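Local coordinates for protein allantoicase (Saccharomyces cerevisiae, PDB 1SG3) that hydrolyses allantoate to (S)-ureidoglycolate and urea, a step of allantoin degradation that lets yeast use purines as secondary nitrogen sources, at residues S257-I262 and Y314-S319. Residues are numbered along the deposited sequence; the frame is centred on the assembly and turned at random.
Sequences SFIEKI and YEIRKS
Glu260 O is gripped by two successive amides of the facing strand, Ile316 N at 2.6 Å and Arg317 N at 2.9 Å, both tilted from its carbonyl plane. Antiparallel pairs flank this fork: Ile262 and Tyr314 exchange two backbone hydrogen bonds, and Ile259 N meets Lys318 O at 3.0 Å, though the return bond from Lys318 N is weak. The register slips by one in between. Arg317 and Lys318, both opposite Ile259, form a G1 beta bulge, Arg317 taking up a left-handed backbone conformation. In this second jelly-roll repeat the two strands are neighbours in one sheet; on its inner side Ile316 CG1 packs 4.0 Å from Ile259 CG2 and Ile262 CG1, and Val301 touches Ile316 and Ile262. On the other side Phe258, CG anti to its own amide nitrogen (chi1 177°), lays its ring alongside Arg317, CZ 3.8 Å from Arg317 CD and CE1 3.5 Å from Arg317 C. With an alanine here the bulge backbone and one flank of the arginine stem would lose the ring, and the stem would probably be freer to turn. The extended Glu260 runs beside the same arginine, its OE2 making a long salt bridge of 3.6 Å to Arg317 NE, carboxylate and guanidinium planes 37° apart. The other oxygen, Glu260 OE1, makes a likewise long salt bridge to Lys261 NZ, and Lys261 makes a cation-pi contact with Trp341.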
loop_
_atom_site.group_PDB
_atom_site.type_symbol
_atom_site.label_atom_id
_atom_site.label_comp_id
_atom_site.label_asym_id
_atom_site.label_seq_id
_atom_site.Cartn_x
_atom_site.Cartn_y
_atom_site.Cartn_z
ATOM N N SER A 257 -45.783 29.279 1.197
ATOM C CA SER A 257 -47.026 29.874 0.748
ATOM C C SER A 257 -47.167 29.420 -0.701
ATOM O O SER A 257 -48.247 29.018 -1.150
ATOM C CB SER A 257 -46.956 31.402 0.831
ATOM O OG SER A 257 -45.926 31.932 0.010
ATOM N N PHE A 258 -46.049 29.475 -1.419
ATOM C CA PHE A 258 -46.004 29.046 -2.806
ATOM C C PHE A 258 -44.762 28.179 -3.046
ATOM O O PHE A 258 -43.631 28.624 -2.841
ATOM C CB PHE A 258 -45.985 30.255 -3.750
ATOM C CG PHE A 258 -45.856 29.880 -5.205
ATOM C CD1 PHE A 258 -46.833 29.103 -5.826
ATOM C CD2 PHE A 258 -44.736 30.264 -5.944
ATOM C CE1 PHE A 258 -46.694 28.712 -7.166
ATOM C CE2 PHE A 258 -44.586 29.880 -7.282
ATOM C CZ PHE A 258 -45.569 29.101 -7.892
ATOM N N ILE A 259 -44.988 26.937 -3.467
ATOM C CA ILE A 259 -43.905 26.002 -3.747
ATOM C C ILE A 259 -43.800 25.832 -5.251
ATOM O O ILE A 259 -44.674 25.219 -5.872
ATOM C CB ILE A 259 -44.170 24.605 -3.132
ATOM C CG1 ILE A 259 -44.219 24.693 -1.609
ATOM C CG2 ILE A 259 -43.081 23.637 -3.562
ATOM C CD1 ILE A 259 -44.519 23.370 -0.945
ATOM N N GLU A 260 -42.742 26.362 -5.848
ATOM C CA GLU A 260 -42.590 26.230 -7.285
ATOM C C GLU A 260 -42.170 24.830 -7.692
ATOM O O GLU A 260 -42.904 24.141 -8.398
ATOM C CB GLU A 260 -41.574 27.230 -7.825
ATOM C CG GLU A 260 -41.343 27.063 -9.316
ATOM C CD GLU A 260 -40.455 28.139 -9.899
ATOM O OE1 GLU A 260 -39.291 28.260 -9.452
ATOM O OE2 GLU A 260 -40.927 28.862 -10.808
ATOM N N LYS A 261 -40.993 24.402 -7.246
ATOM C CA LYS A 261 -40.501 23.078 -7.612
ATOM C C LYS A 261 -39.825 22.313 -6.478
ATOM O O LYS A 261 -39.204 22.902 -5.589
ATOM C CB LYS A 261 -39.513 23.195 -8.772
ATOM C CG LYS A 261 -38.242 23.938 -8.403
ATOM C CD LYS A 261 -37.125 23.625 -9.376
ATOM C CE LYS A 261 -37.017 24.649 -10.490
ATOM N NZ LYS A 261 -36.398 25.915 -10.000
ATOM N N ILE A 262 -39.955 20.992 -6.516
ATOM C CA ILE A 262 -39.321 20.141 -5.529
ATOM C C ILE A 262 -38.340 19.282 -6.308
ATOM O O ILE A 262 -38.693 18.679 -7.328
ATOM C CB ILE A 262 -40.328 19.234 -4.818
ATOM C CG1 ILE A 262 -41.200 20.060 -3.880
ATOM C CG2 ILE A 262 -39.591 18.156 -4.036
ATOM C CD1 ILE A 262 -42.270 19.256 -3.187
ATOM N N TYR A 314 -39.580 18.177 -9.988
ATOM C CA TYR A 314 -41.035 18.196 -9.983
ATOM C C TYR A 314 -41.582 19.615 -9.855
ATOM O O TYR A 314 -41.407 20.265 -8.823
ATOM C CB TYR A 314 -41.564 17.339 -8.828
ATOM C CG TYR A 314 -41.070 15.915 -8.866
ATOM C CD1 TYR A 314 -39.999 15.494 -8.068
ATOM C CD2 TYR A 314 -41.647 14.993 -9.728
ATOM C CE1 TYR A 314 -39.522 14.182 -8.134
ATOM C CE2 TYR A 314 -41.180 13.688 -9.804
ATOM C CZ TYR A 314 -40.123 13.285 -9.011
ATOM O OH TYR A 314 -39.688 11.987 -9.114
ATOM N N GLU A 315 -42.236 20.088 -10.912
ATOM C CA GLU A 315 -42.840 21.416 -10.921
ATOM C C GLU A 315 -44.161 21.319 -10.164
ATOM O O GLU A 315 -45.064 20.596 -10.575
ATOM C CB GLU A 315 -43.113 21.864 -12.359
ATOM C CG GLU A 315 -41.900 21.827 -13.273
ATOM C CD GLU A 315 -40.922 22.954 -13.002
ATOM O OE1 GLU A 315 -40.997 23.551 -11.900
ATOM O OE2 GLU A 315 -40.076 23.237 -13.888
ATOM N N ILE A 316 -44.270 22.034 -9.053
ATOM C CA ILE A 316 -45.486 22.014 -8.249
ATOM C C ILE A 316 -46.387 23.182 -8.647
ATOM O O ILE A 316 -47.560 22.995 -8.969
ATOM C CB ILE A 316 -45.157 22.142 -6.737
ATOM C CG1 ILE A 316 -44.238 20.998 -6.294
ATOM C CG2 ILE A 316 -46.434 22.139 -5.920
ATOM C CD1 ILE A 316 -44.833 19.610 -6.471
ATOM N N ARG A 317 -45.826 24.388 -8.621
ATOM C CA ARG A 317 -46.566 25.590 -8.965
ATOM C C ARG A 317 -47.882 25.622 -8.194
ATOM O O ARG A 317 -48.927 25.964 -8.741
ATOM C CB ARG A 317 -46.848 25.624 -10.465
ATOM C CG ARG A 317 -45.624 25.749 -11.343
ATOM C CD ARG A 317 -44.866 27.038 -11.065
ATOM N NE ARG A 317 -43.926 27.354 -12.142
ATOM C CZ ARG A 317 -44.263 27.951 -13.285
ATOM N NH1 ARG A 317 -45.525 28.311 -13.510
ATOM N NH2 ARG A 317 -43.340 28.176 -14.214
ATOM N N LYS A 318 -47.827 25.255 -6.919
ATOM C CA LYS A 318 -49.023 25.247 -6.087
ATOM C C LYS A 318 -48.850 26.133 -4.852
ATOM O O LYS A 318 -47.739 26.354 -4.372
ATOM C CB LYS A 318 -49.357 23.812 -5.648
ATOM C CG LYS A 318 -49.511 22.795 -6.788
ATOM C CD LYS A 318 -50.593 23.196 -7.794
ATOM C CE LYS A 318 -50.880 22.072 -8.809
ATOM N NZ LYS A 318 -51.895 22.424 -9.860
ATOM N N SER A 319 -49.964 26.643 -4.344
ATOM C CA SER A 319 -49.941 27.486 -3.160
ATOM C C SER A 319 -50.396 26.645 -1.979
ATOM O O SER A 319 -51.488 26.079 -1.993
ATOM C CB SER A 319 -50.870 28.691 -3.341
ATOM O OG SER A 319 -52.168 28.293 -3.765
#